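PDB 2QYH: hypothetical conserved protein, GK1056 from Geobacillus kaustophilus, which is of unknown function but belongs to the haloacid dehalogenase-like hydrolases and may be a magnesium-dependent phosphatase. Local coordinates for residues 60-65 / 69-74; 116-121 / 171-176; 82-87 / 137-142; 157-160 / 166-169; 238-243 / 247-252. One frame throughout, in Å; residues are numbered along the deposited sequence.

Contact 1. Residues 60-65 / 69-74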
# COMPACT_ATOMS: atom_id res chain seq x y z
N ASP D 60 -2.90 12.89 -3.63
CA ASP D 60 -2.22 13.33 -2.42
C ASP D 60 -3.06 14.29 -1.58
O ASP D 60 -2.54 15.08 -0.79
CB ASP D 60 -0.87 13.96 -2.78
CG ASP D 60 -1.02 15.23 -3.59
OD1 ASP D 60 -2.15 15.52 -4.05
OD2 ASP D 60 -0.00 15.94 -3.76
N SER D 61 -4.38 14.23 -1.76
CA SER D 61 -5.32 15.04 -0.99
C SER D 61 -6.33 14.07 -0.44
O SER D 61 -6.76 13.16 -1.14
CB SER D 61 -6.02 16.06 -1.88
OG SER D 61 -5.09 16.97 -2.40
N PHE D 62 -6.73 14.24 0.82
CA PHE D 62 -7.69 13.33 1.40
C PHE D 62 -8.20 13.72 2.77
O PHE D 62 -7.64 14.58 3.45
CB PHE D 62 -7.08 11.93 1.49
CG PHE D 62 -5.75 11.88 2.23
CD1 PHE D 62 -4.54 11.94 1.54
CD2 PHE D 62 -5.72 11.78 3.63
CE1 PHE D 62 -3.32 11.89 2.22
CE2 PHE D 62 -4.49 11.74 4.32
CZ PHE D 62 -3.29 11.79 3.61
N VAL D 63 -9.30 13.08 3.15
CA VAL D 63 -9.93 13.24 4.44
C VAL D 63 -9.80 11.84 5.03
O VAL D 63 -10.45 10.90 4.55
CB VAL D 63 -11.43 13.57 4.33
CG1 VAL D 63 -12.08 13.49 5.71
CG2 VAL D 63 -11.63 14.95 3.74
N SER D 64 -8.95 11.68 6.03
CA SER D 64 -8.76 10.38 6.66
C SER D 64 -9.23 10.43 8.12
O SER D 64 -9.60 11.49 8.62
CB SER D 64 -7.29 9.97 6.61
OG SER D 64 -6.48 10.83 7.39
N PHE D 65 -9.21 9.28 8.79
CA PHE D 65 -9.64 9.18 10.18
C PHE D 65 -11.01 9.81 10.41
O PHE D 65 -11.19 10.57 11.36
CB PHE D 65 -8.61 9.85 11.11
CG PHE D 65 -7.35 9.06 11.34
CD1 PHE D 65 -7.40 7.75 11.82
CD2 PHE D 65 -6.10 9.65 11.15
CE1 PHE D 65 -6.23 7.04 12.11
CE2 PHE D 65 -4.93 8.94 11.44
CZ PHE D 65 -4.99 7.63 11.92
N TYR D 69 -8.06 14.06 10.28
CA TYR D 69 -6.76 14.34 9.66
C TYR D 69 -7.01 14.56 8.16
O TYR D 69 -7.29 13.61 7.43
CB TYR D 69 -5.81 13.16 9.86
CG TYR D 69 -4.38 13.46 9.48
CD1 TYR D 69 -3.59 14.31 10.26
CD2 TYR D 69 -3.81 12.88 8.35
CE1 TYR D 69 -2.26 14.58 9.91
CE2 TYR D 69 -2.50 13.15 7.99
CZ TYR D 69 -1.73 13.99 8.77
OH TYR D 69 -0.42 14.24 8.40
N VAL D 70 -6.92 15.81 7.73
CA VAL D 70 -7.18 16.18 6.35
C VAL D 70 -5.96 16.77 5.66
O VAL D 70 -5.39 17.74 6.14
CB VAL D 70 -8.33 17.20 6.29
CG1 VAL D 70 -8.72 17.48 4.84
CG2 VAL D 70 -9.51 16.67 7.10
N VAL D 71 -5.59 16.20 4.52
CA VAL D 71 -4.43 16.66 3.78
C VAL D 71 -4.78 17.18 2.39
O VAL D 71 -5.61 16.60 1.69
CB VAL D 71 -3.40 15.50 3.61
CG1 VAL D 71 -2.19 15.98 2.83
CG2 VAL D 71 -3.00 14.94 4.96
N PHE D 72 -4.15 18.28 1.98
CA PHE D 72 -4.38 18.85 0.66
C PHE D 72 -3.06 18.98 -0.11
O PHE D 72 -2.14 19.66 0.34
CB PHE D 72 -5.04 20.22 0.75
CG PHE D 72 -5.21 20.90 -0.57
CD1 PHE D 72 -6.06 20.37 -1.53
CD2 PHE D 72 -4.47 22.03 -0.88
CE1 PHE D 72 -6.17 20.96 -2.79
CE2 PHE D 72 -4.58 22.63 -2.13
CZ PHE D 72 -5.43 22.10 -3.09
N GLU D 73 -2.97 18.34 -1.27
CA GLU D 73 -1.76 18.37 -2.09
C GLU D 73 -0.50 18.11 -1.26
O GLU D 73 0.48 18.84 -1.35
CB GLU D 73 -1.61 19.71 -2.80
CG GLU D 73 -2.76 20.10 -3.71
CD GLU D 73 -2.41 21.25 -4.64
OE1 GLU D 73 -1.76 22.22 -4.18
OE2 GLU D 73 -2.81 21.20 -5.83
N GLY D 74 -0.53 17.07 -0.42
CA GLY D 74 0.62 16.74 0.38
C GLY D 74 0.80 17.44 1.72
O GLY D 74 1.64 17.03 2.51
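Phe62 and Val71 form a hydrogen-bonded antiparallel pair. Phe62 N gives a bond to Val71 O, and Val71 N returns one to Phe62 O, both 2.8 Å. Their side chains share one face of the hairpin. From CB, a chi1 of 55° sets Phe62 CG between the backbone N and the carbonyl carbon, which lays the ring along Val71. CE1 comes to Val71 CB at 3.9 Å. CE2 and the tip, CZ, lie against Val71 CG2, with CZ at 3.4 Å. Val71 CB sits over one ring face, a CH-pi contact 18° off the normal. Ser64 OG lies in plane at the ring edge, and Phe50 meets the ring edge-to-face. Replacing Phe62 by alanine would probably leave a gap beside Val71 and take from Phe50 its edge-to-face partner.

Toward the loop, Tyr69 O accepts from Ser64 N and Ser64 OG, which reach it from opposite faces of its plane. At the far end, Ser61 OG takes Glu73 N at 2.8 Å in a nearly straight bond, and Gly74 N binds Asp60 O. The hairpin extends the core sheet beyond strand 38-42. Main-chain bonds set the register, two serine hydroxyls reinforce it, and Phe62-Val71 adds apolar packing.

Contact 2. Residues 116-121 / 171-176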
# COMPACT_ATOMS: atom_id res chain seq x y z
N HIS D 116 -2.48 -9.93 22.29
CA HIS D 116 -3.86 -10.08 22.70
C HIS D 116 -4.68 -10.68 21.56
O HIS D 116 -4.64 -10.18 20.44
CB HIS D 116 -4.43 -8.72 23.09
CG HIS D 116 -5.82 -8.79 23.61
ND1 HIS D 116 -6.91 -8.97 22.78
CD2 HIS D 116 -6.30 -8.73 24.87
CE1 HIS D 116 -8.00 -9.04 23.53
NE2 HIS D 116 -7.66 -8.89 24.79
N PRO D 117 -5.44 -11.76 21.84
CA PRO D 117 -6.26 -12.45 20.85
C PRO D 117 -7.34 -11.64 20.15
O PRO D 117 -7.72 -12.00 19.03
CB PRO D 117 -6.83 -13.63 21.64
CG PRO D 117 -7.02 -13.02 22.98
CD PRO D 117 -5.64 -12.38 23.17
N HIS D 118 -7.88 -10.58 20.75
CA HIS D 118 -8.92 -9.81 20.01
C HIS D 118 -8.27 -8.89 18.99
O HIS D 118 -8.86 -8.57 17.95
CB HIS D 118 -9.81 -8.96 20.92
CG HIS D 118 -10.82 -9.75 21.69
ND1 HIS D 118 -11.23 -11.02 21.32
CD2 HIS D 118 -11.53 -9.44 22.80
CE1 HIS D 118 -12.13 -11.46 22.18
NE2 HIS D 118 -12.33 -10.52 23.08
N ILE D 119 -7.07 -8.44 19.31
CA ILE D 119 -6.33 -7.58 18.42
C ILE D 119 -5.96 -8.41 17.19
O ILE D 119 -6.24 -8.00 16.07
CB ILE D 119 -5.07 -7.02 19.10
CG1 ILE D 119 -5.49 -6.12 20.28
CG2 ILE D 119 -4.23 -6.24 18.09
CD1 ILE D 119 -4.37 -5.27 20.85
N HIS D 120 -5.36 -9.58 17.41
CA HIS D 120 -4.95 -10.46 16.31
C HIS D 120 -6.09 -10.67 15.31
O HIS D 120 -5.96 -10.36 14.13
CB HIS D 120 -4.49 -11.84 16.83
CG HIS D 120 -3.15 -11.84 17.51
ND1 HIS D 120 -1.96 -11.68 16.83
CD2 HIS D 120 -2.81 -12.02 18.81
CE1 HIS D 120 -0.95 -11.76 17.68
NE2 HIS D 120 -1.44 -11.96 18.89
N VAL D 121 -7.22 -11.18 15.80
CA VAL D 121 -8.37 -11.47 14.96
C VAL D 121 -9.00 -10.30 14.22
O VAL D 121 -9.13 -10.32 12.98
CB VAL D 121 -9.47 -12.17 15.78
CG1 VAL D 121 -10.78 -12.19 15.03
CG2 VAL D 121 -9.03 -13.58 16.10
N HIS D 171 -16.48 -4.62 14.15
CA HIS D 171 -16.11 -6.03 14.30
C HIS D 171 -16.70 -6.57 15.61
O HIS D 171 -17.11 -5.80 16.47
CB HIS D 171 -14.57 -6.16 14.30
CG HIS D 171 -14.08 -7.58 14.28
ND1 HIS D 171 -13.87 -8.32 15.42
CD2 HIS D 171 -13.74 -8.39 13.25
CE1 HIS D 171 -13.42 -9.52 15.10
NE2 HIS D 171 -13.34 -9.59 13.78
N ASP D 172 -16.76 -7.90 15.74
CA ASP D 172 -17.30 -8.52 16.94
C ASP D 172 -16.53 -8.14 18.19
O ASP D 172 -17.10 -8.01 19.27
CB ASP D 172 -17.28 -10.04 16.83
CG ASP D 172 -18.46 -10.57 16.04
OD1 ASP D 172 -18.52 -11.78 15.79
OD2 ASP D 172 -19.33 -9.75 15.69
N VAL D 173 -15.22 -7.97 18.06
CA VAL D 173 -14.41 -7.65 19.22
C VAL D 173 -13.63 -6.34 19.16
O VAL D 173 -12.67 -6.16 19.91
CB VAL D 173 -13.42 -8.80 19.53
CG1 VAL D 173 -14.18 -10.08 19.82
CG2 VAL D 173 -12.48 -9.00 18.35
N SER D 174 -14.05 -5.43 18.28
CA SER D 174 -13.36 -4.16 18.16
C SER D 174 -14.27 -3.05 17.65
O SER D 174 -15.06 -3.26 16.73
CB SER D 174 -12.16 -4.29 17.22
OG SER D 174 -11.38 -3.10 17.20
N THR D 175 -14.16 -1.88 18.26
CA THR D 175 -14.98 -0.74 17.85
C THR D 175 -14.09 0.50 17.73
O THR D 175 -13.11 0.64 18.47
CB THR D 175 -16.09 -0.47 18.88
OG1 THR D 175 -16.90 0.62 18.43
CG2 THR D 175 -15.48 -0.12 20.24
N ASP D 176 -14.42 1.39 16.80
CA ASP D 176 -13.64 2.61 16.59
C ASP D 176 -13.94 3.66 17.63
O ASP D 176 -15.07 3.78 18.11
CB ASP D 176 -13.92 3.24 15.22
CG ASP D 176 -13.39 2.42 14.08
OD1 ASP D 176 -12.21 2.00 14.14
OD2 ASP D 176 -14.15 2.20 13.12
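Val173 stands on the His118 ring, and the two side chains cross at about a right angle. Val173 CG1 lies over one face of the imidazole, 3.5 Å from the centroid and 18° off the normal, a CH-pi contact. It is set off toward the ND1-CE1 side of the ring. Val173 CB lies over CG of the same ring, at 3.5 Å. The other branch, CG2, turns to His118 CB and the carbonyl O of His118. The isopropyl group therefore straddles the imidazole and the start of its side chain.

A second pair repeats the crossing with the roles exchanged. Val121, one turn further along the helix, puts CG1 against the tip of the His171 ring, 3.8 Å from CE1. With CG of His171 anti to the backbone N (chi1 -173°), the ring is carried toward the helix. Its ND1 accepts a bond within the turn: Val173 N donates to it at 3.0 Å, nearly straight, from 20° out of the ring plane.

These residues lie in the cap domain of the HAD fold. Helix 117-124 rests on the tight turn that joins strands 165-171 and 174-179 of the cap's antiparallel sheet. A serine in place of His118 would probably strip Val173 of the ring face it rests on and open a gap between helix and turn. Ser122 of the same helix touches His171 and Val173, and its OG bonds to His118 O. Arg169 NH1 binds His171 O from the strand before the turn.

Contact 3. Residues 82-87 / 137-142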
# COMPACT_ATOMS: atom_id res chain seq x y z
N LEU D 82 -7.30 13.41 19.35
CA LEU D 82 -8.21 13.01 20.40
C LEU D 82 -7.68 13.71 21.66
O LEU D 82 -6.46 13.89 21.79
CB LEU D 82 -8.16 11.50 20.59
CG LEU D 82 -9.34 10.64 20.12
CD1 LEU D 82 -10.03 11.23 18.90
CD2 LEU D 82 -8.81 9.23 19.84
N ARG D 83 -8.56 14.12 22.57
CA ARG D 83 -8.14 14.78 23.81
C ARG D 83 -7.30 13.80 24.64
O ARG D 83 -7.84 12.81 25.15
CB ARG D 83 -9.35 15.23 24.62
CG ARG D 83 -10.13 16.36 23.97
CD ARG D 83 -11.42 16.65 24.71
NE ARG D 83 -11.18 16.89 26.13
CZ ARG D 83 -12.16 17.08 27.02
NH1 ARG D 83 -13.43 17.05 26.63
NH2 ARG D 83 -11.86 17.27 28.30
N ARG D 84 -6.01 14.08 24.77
CA ARG D 84 -5.10 13.21 25.51
C ARG D 84 -5.64 12.85 26.89
O ARG D 84 -5.57 11.70 27.32
CB ARG D 84 -3.73 13.86 25.65
CG ARG D 84 -2.67 12.91 26.18
CD ARG D 84 -1.31 13.56 26.22
NE ARG D 84 -1.35 14.80 26.98
CZ ARG D 84 -0.27 15.49 27.34
NH1 ARG D 84 0.94 15.05 27.03
NH2 ARG D 84 -0.41 16.62 28.03
N GLU D 85 -6.19 13.85 27.58
CA GLU D 85 -6.76 13.66 28.91
C GLU D 85 -7.75 12.49 28.89
O GLU D 85 -7.63 11.54 29.67
CB GLU D 85 -7.49 14.94 29.32
CG GLU D 85 -8.24 14.87 30.64
CD GLU D 85 -9.39 15.84 30.69
OE1 GLU D 85 -9.20 17.02 30.33
OE2 GLU D 85 -10.50 15.43 31.10
N LYS D 86 -8.72 12.58 27.99
CA LYS D 86 -9.74 11.55 27.86
C LYS D 86 -9.20 10.22 27.34
O LYS D 86 -9.71 9.16 27.69
CB LYS D 86 -10.88 12.05 26.98
CG LYS D 86 -11.67 13.19 27.62
CD LYS D 86 -12.30 12.76 28.94
CE LYS D 86 -12.96 13.92 29.67
NZ LYS D 86 -13.51 13.49 30.99
N VAL D 87 -8.17 10.28 26.50
CA VAL D 87 -7.57 9.06 25.97
C VAL D 87 -6.97 8.28 27.14
O VAL D 87 -7.12 7.06 27.22
CB VAL D 87 -6.46 9.36 24.92
CG1 VAL D 87 -5.74 8.09 24.54
CG2 VAL D 87 -7.08 9.99 23.67
N TYR D 137 1.86 5.29 24.13
CA TYR D 137 2.11 5.99 22.87
C TYR D 137 1.35 7.30 22.75
O TYR D 137 1.86 8.28 22.21
CB TYR D 137 1.76 5.07 21.70
CG TYR D 137 2.18 5.62 20.35
CD1 TYR D 137 1.26 6.23 19.51
CD2 TYR D 137 3.51 5.54 19.94
CE1 TYR D 137 1.65 6.76 18.28
CE2 TYR D 137 3.91 6.07 18.71
CZ TYR D 137 2.98 6.68 17.89
OH TYR D 137 3.38 7.21 16.68
N TYR D 138 0.12 7.32 23.26
CA TYR D 138 -0.72 8.51 23.20
C TYR D 138 -0.23 9.66 24.07
O TYR D 138 -0.58 10.82 23.85
CB TYR D 138 -2.15 8.16 23.63
CG TYR D 138 -2.27 7.76 25.08
CD1 TYR D 138 -1.96 6.47 25.50
CD2 TYR D 138 -2.68 8.68 26.04
CE1 TYR D 138 -2.04 6.10 26.84
CE2 TYR D 138 -2.76 8.33 27.39
CZ TYR D 138 -2.44 7.04 27.78
OH TYR D 138 -2.53 6.68 29.11
N GLU D 139 0.59 9.34 25.07
CA GLU D 139 1.11 10.35 25.99
C GLU D 139 2.07 11.36 25.36
O GLU D 139 2.17 12.50 25.81
CB GLU D 139 1.79 9.65 27.17
CG GLU D 139 0.84 8.80 28.02
CD GLU D 139 0.04 9.62 29.02
OE1 GLU D 139 -0.31 10.78 28.71
OE2 GLU D 139 -0.25 9.10 30.12
N ASN D 140 2.78 10.95 24.31
CA ASN D 140 3.74 11.84 23.66
C ASN D 140 3.51 12.04 22.17
O ASN D 140 4.29 12.72 21.49
CB ASN D 140 5.15 11.30 23.92
CG ASN D 140 5.16 9.79 24.08
OD1 ASN D 140 4.76 9.06 23.17
ND2 ASN D 140 5.62 9.32 25.23
N LYS D 141 2.44 11.45 21.65
CA LYS D 141 2.11 11.57 20.23
C LYS D 141 0.65 11.97 20.07
O LYS D 141 -0.18 11.67 20.92
CB LYS D 141 2.33 10.23 19.52
CG LYS D 141 3.77 9.87 19.24
CD LYS D 141 4.41 10.88 18.31
CE LYS D 141 5.78 10.43 17.84
NZ LYS D 141 5.72 9.14 17.10
N ASP D 142 0.35 12.67 18.98
CA ASP D 142 -1.03 13.05 18.70
C ASP D 142 -1.73 11.81 18.16
O ASP D 142 -1.24 11.16 17.24
CB ASP D 142 -1.11 14.16 17.66
CG ASP D 142 -0.93 15.54 18.25
OD1 ASP D 142 -1.14 15.70 19.47
OD2 ASP D 142 -0.60 16.47 17.49
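Arg84 reaches over to the short helix 137-140 and makes the one direct hydrogen bond between the two segments. Its NH1 donates to Glu139 O at 3.1 Å, with an N-H...O angle of 153°. The acceptor lies at the edge of the guanidinium, in its plane. A bend at chi3 (54°) turns the end of the otherwise extended arginine to this carbonyl.

Charge adds a looser term. Glu139 OE1 is 4.5 Å from Arg84 NE but well out of the guanidinium plane, and the carboxylate plane is turned 80° against it. No N-H points at this oxygen from Arg84. Glu139 OE1 has its salt bridge with Arg88, one turn further along helix 84-96.

Both helices belong to the cap domain of this HAD protein, where helix 84-96 packs on the antiparallel sheet and helix 137-140 lies beside its first turn.

The apolar part is buried, nearer the sheet. Val87 and Tyr138 slide past each other in opposite directions, and Val87 CG1 meets Tyr138 CD2 at 3.5 Å. Arg84 CG comes to the edge of the same ring, 4.2 Å from CD2. Phe103 of strand 101-104 touches both Val87 and Tyr138.

Contact 4. Residues 157-160 / 166-169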
# COMPACT_ATOMS: atom_id res chain seq x y z
N PRO D 157 -20.94 0.88 29.25
CA PRO D 157 -20.21 1.75 30.18
C PRO D 157 -19.36 2.81 29.48
O PRO D 157 -19.51 4.00 29.73
CB PRO D 157 -19.36 0.77 30.98
CG PRO D 157 -20.21 -0.46 31.00
CD PRO D 157 -20.69 -0.54 29.57
N TYR D 158 -18.47 2.36 28.60
CA TYR D 158 -17.58 3.24 27.85
C TYR D 158 -18.38 4.31 27.12
O TYR D 158 -18.06 5.50 27.20
CB TYR D 158 -16.77 2.43 26.84
CG TYR D 158 -15.90 1.37 27.47
CD1 TYR D 158 -14.85 1.73 28.31
CD2 TYR D 158 -16.13 0.02 27.23
CE1 TYR D 158 -14.04 0.76 28.91
CE2 TYR D 158 -15.33 -0.96 27.82
CZ TYR D 158 -14.29 -0.58 28.66
OH TYR D 158 -13.49 -1.54 29.24
N VAL D 159 -19.40 3.87 26.40
CA VAL D 159 -20.27 4.78 25.66
C VAL D 159 -20.82 5.84 26.61
O VAL D 159 -20.78 7.03 26.31
CB VAL D 159 -21.47 4.01 25.04
CG1 VAL D 159 -22.44 4.98 24.38
CG2 VAL D 159 -20.97 2.99 24.02
N ARG D 160 -21.31 5.37 27.76
CA ARG D 160 -21.90 6.21 28.80
C ARG D 160 -20.92 7.11 29.55
O ARG D 160 -21.21 8.28 29.80
CB ARG D 160 -22.60 5.31 29.82
CG ARG D 160 -23.94 5.82 30.31
CD ARG D 160 -25.05 5.43 29.35
NE ARG D 160 -25.08 6.28 28.16
CZ ARG D 160 -25.70 5.96 27.03
NH1 ARG D 160 -26.34 4.80 26.93
NH2 ARG D 160 -25.70 6.81 26.01
N ARG D 166 -16.99 8.84 20.37
CA ARG D 166 -18.08 8.15 19.70
C ARG D 166 -17.58 6.75 19.36
O ARG D 166 -16.61 6.60 18.63
CB ARG D 166 -18.49 8.87 18.42
CG ARG D 166 -19.45 8.07 17.54
CD ARG D 166 -20.87 8.00 18.09
NE ARG D 166 -21.41 9.34 18.36
CZ ARG D 166 -21.41 9.91 19.56
NH1 ARG D 166 -20.91 9.25 20.60
NH2 ARG D 166 -21.86 11.15 19.71
N PHE D 167 -18.24 5.74 19.91
CA PHE D 167 -17.84 4.37 19.65
C PHE D 167 -18.68 3.78 18.52
O PHE D 167 -19.90 3.66 18.64
CB PHE D 167 -17.99 3.54 20.94
CG PHE D 167 -17.19 4.07 22.10
CD1 PHE D 167 -17.64 5.18 22.81
CD2 PHE D 167 -15.96 3.51 22.43
CE1 PHE D 167 -16.87 5.72 23.84
CE2 PHE D 167 -15.18 4.05 23.47
CZ PHE D 167 -15.64 5.15 24.17
N VAL D 168 -18.02 3.44 17.42
CA VAL D 168 -18.69 2.88 16.25
C VAL D 168 -18.11 1.49 15.99
O VAL D 168 -16.95 1.36 15.61
CB VAL D 168 -18.47 3.76 15.00
CG1 VAL D 168 -19.24 3.21 13.81
CG2 VAL D 168 -18.88 5.20 15.30
N ARG D 169 -18.94 0.47 16.18
CA ARG D 169 -18.50 -0.91 16.01
C ARG D 169 -18.37 -1.34 14.55
O ARG D 169 -19.19 -0.98 13.71
CB ARG D 169 -19.47 -1.84 16.76
CG ARG D 169 -19.04 -3.30 16.83
CD ARG D 169 -19.80 -4.05 17.93
NE ARG D 169 -19.42 -3.59 19.27
CZ ARG D 169 -18.29 -3.93 19.89
NH1 ARG D 169 -17.43 -4.75 19.31
NH2 ARG D 169 -18.03 -3.44 21.10
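Phe167 lays its ring against one turn of helix 156-161. Tyr158 CB sits over a face of the ring, 4.0 Å from CZ. The carbonyl O of Tyr158 approaches the same ring at CE1, 3.6 Å away. Val159 covers the CD1 corner, with its CA at 3.9 Å from that atom and its CG2 at 4.2 Å. Val159 and Phe167 run past each other in opposite directions. The ring therefore rests on helix backbone as much as on side chains, and the side-chain part of the contact is apolar.

The next shell begins on the helix side. Tyr158 CG is anti to its own carbonyl carbon (chi1 -60°), and the phenol leads off from Phe167. Its OH is hydrogen-bonded to His99 ND1 and Asn97 ND2, on the side away from Phe167. On the strand, Arg169 forms a salt bridge with Glu155, just ahead of the helix.

Strand 165-171 is an outermost strand of the cap domain's antiparallel sheet, and helix 156-161 comes just before it in the chain. Leu90 of helix 84-96 and Leu148 of strand 145-148 touch both Tyr158 and Phe167. Phe167 also touches Thr175 and Val177 on the neighbouring strand 174-179.

Contact 5. Residues 238-243 / 247-252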
# COMPACT_ATOMS: atom_id res chain seq x y z
N VAL D 238 -27.16 7.83 -9.73
CA VAL D 238 -26.66 6.48 -9.52
C VAL D 238 -25.95 6.07 -10.80
O VAL D 238 -26.54 6.11 -11.88
CB VAL D 238 -27.81 5.48 -9.23
CG1 VAL D 238 -27.24 4.08 -8.96
CG2 VAL D 238 -28.62 5.95 -8.03
N THR D 239 -24.68 5.70 -10.68
CA THR D 239 -23.90 5.30 -11.84
C THR D 239 -23.84 3.78 -11.94
O THR D 239 -24.48 3.08 -11.15
CB THR D 239 -22.47 5.87 -11.76
OG1 THR D 239 -21.81 5.67 -13.01
CG2 THR D 239 -21.68 5.19 -10.65
N LYS D 240 -23.08 3.27 -12.89
CA LYS D 240 -22.98 1.83 -13.06
C LYS D 240 -22.16 1.21 -11.95
O LYS D 240 -21.56 1.91 -11.14
CB LYS D 240 -22.36 1.51 -14.42
CG LYS D 240 -23.13 2.11 -15.57
CD LYS D 240 -22.53 1.77 -16.90
CE LYS D 240 -23.24 2.54 -18.00
NZ LYS D 240 -22.65 2.29 -19.35
N PRO D 241 -22.16 -0.13 -11.86
CA PRO D 241 -21.39 -0.81 -10.81
C PRO D 241 -19.90 -0.49 -10.97
O PRO D 241 -19.46 -0.07 -12.04
CB PRO D 241 -21.71 -2.28 -11.05
CG PRO D 241 -23.11 -2.22 -11.61
CD PRO D 241 -23.00 -1.09 -12.59
N VAL D 242 -19.13 -0.71 -9.90
CA VAL D 242 -17.70 -0.42 -9.93
C VAL D 242 -16.94 -1.16 -11.02
O VAL D 242 -16.02 -0.61 -11.63
CB VAL D 242 -17.05 -0.74 -8.57
CG1 VAL D 242 -17.18 -2.22 -8.26
CG2 VAL D 242 -15.59 -0.30 -8.59
N ASP D 243 -17.32 -2.40 -11.29
CA ASP D 243 -16.63 -3.18 -12.31
C ASP D 243 -17.20 -2.96 -13.71
O ASP D 243 -16.89 -3.70 -14.64
CB ASP D 243 -16.66 -4.66 -11.95
CG ASP D 243 -18.06 -5.23 -11.92
OD1 ASP D 243 -18.95 -4.59 -11.32
OD2 ASP D 243 -18.27 -6.32 -12.48
N ILE D 247 -17.19 4.66 -12.17
CA ILE D 247 -16.65 5.99 -11.95
C ILE D 247 -16.46 6.79 -13.23
O ILE D 247 -16.84 7.95 -13.30
CB ILE D 247 -15.34 5.91 -11.17
CG1 ILE D 247 -15.67 5.53 -9.73
CG2 ILE D 247 -14.59 7.23 -11.25
CD1 ILE D 247 -14.50 5.41 -8.84
N TRP D 248 -15.88 6.17 -14.25
CA TRP D 248 -15.66 6.84 -15.53
C TRP D 248 -16.99 7.29 -16.13
O TRP D 248 -17.16 8.44 -16.53
CB TRP D 248 -14.95 5.90 -16.51
CG TRP D 248 -14.91 6.42 -17.91
CD1 TRP D 248 -15.82 6.18 -18.90
CD2 TRP D 248 -13.95 7.32 -18.47
NE1 TRP D 248 -15.48 6.86 -20.04
CE2 TRP D 248 -14.33 7.57 -19.80
CE3 TRP D 248 -12.79 7.93 -17.97
CZ2 TRP D 248 -13.61 8.41 -20.65
CZ3 TRP D 248 -12.06 8.77 -18.82
CH2 TRP D 248 -12.48 9.00 -20.14
N TYR D 249 -17.94 6.36 -16.17
CA TYR D 249 -19.26 6.64 -16.72
C TYR D 249 -19.93 7.78 -15.97
O TYR D 249 -20.45 8.72 -16.57
CB TYR D 249 -20.13 5.38 -16.65
CG TYR D 249 -21.52 5.59 -17.20
CD1 TYR D 249 -22.61 5.78 -16.35
CD2 TYR D 249 -21.74 5.63 -18.58
CE1 TYR D 249 -23.89 6.01 -16.86
CE2 TYR D 249 -23.01 5.85 -19.10
CZ TYR D 249 -24.08 6.04 -18.24
OH TYR D 249 -25.33 6.26 -18.77
N GLY D 250 -19.93 7.68 -14.65
CA GLY D 250 -20.55 8.71 -13.83
C GLY D 250 -19.96 10.08 -14.10
O GLY D 250 -20.69 11.04 -14.34
N LEU D 251 -18.63 10.17 -14.06
CA LEU D 251 -17.96 11.43 -14.29
C LEU D 251 -18.29 11.97 -15.68
O LEU D 251 -18.37 13.18 -15.89
CB LEU D 251 -16.44 11.26 -14.13
CG LEU D 251 -15.92 11.01 -12.70
CD1 LEU D 251 -14.47 10.56 -12.76
CD2 LEU D 251 -16.08 12.28 -11.86
N LYS D 252 -18.48 11.06 -16.63
CA LYS D 252 -18.81 11.43 -18.00
C LYS D 252 -20.23 12.02 -18.02
O LYS D 252 -20.48 13.08 -18.60
CB LYS D 252 -18.75 10.19 -18.89
CG LYS D 252 -18.48 10.46 -20.35
CD LYS D 252 -17.02 10.75 -20.60
CE LYS D 252 -16.79 11.16 -22.04
NZ LYS D 252 -17.31 10.16 -23.01
O HOH W 1 -15.56 2.23 -11.63
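The two backbones come closest at Thr239 and Gly250, whose CA atoms are 5.2 Å apart where the loop after strand 237-238 passes helix 246-253. Gly250 has no side chain to hold the loop off.

Beside it, Lys240 lies across the Tyr249 ring at about a right angle. The lysine is extended beyond CG, so its length runs over the ring face. CG is 3.8 Å from Tyr249 CD1. CE sits almost over the middle, 3.3 Å from the centroid and 6° off the normal. NZ is 3.9 Å from the centroid, 28° off the normal, in a cation-pi contact. Thr239 OG1 meets the same ring at its edge, 3.4 Å from CD1. That hydroxyl is hydrogen-bonded to Gly246 O, which ties the loop to the start of the helix. A water adds a second tie: it donates to Val242 O at 2.9 Å and accepts from Ile247 N.

Strand 237-238 is an outermost strand of the HAD core sheet. Just past it, Thr239 makes a backbone bond to Ala223 of strand 220-223. Other helix residues face the core: Leu251 packs on helix 23-34, as does Trp248, and with Ile247 on Phe205.

From the N terminus, contact 1 closes first, as a short hairpin in the core sheet. Contact 3 opens next at 82-87, where the chain has entered the cap. Contact 2 opens at 116-121, before contact 3 closes at 137-142, so these two cross. Contact 4 then opens and closes within the span of contact 2, which ends at 171-176. Contacts 2 and 4 meet in the cap sheet, where Asp176 N probably bonds to Val168 O on the neighbouring strand. Contact 5 follows in series in the core, its centre about 36 Å from that of contact 4. Contacts 2, 3 and 4 bind the cap's helices together and to its sheet; 1 and 5 belong to the core.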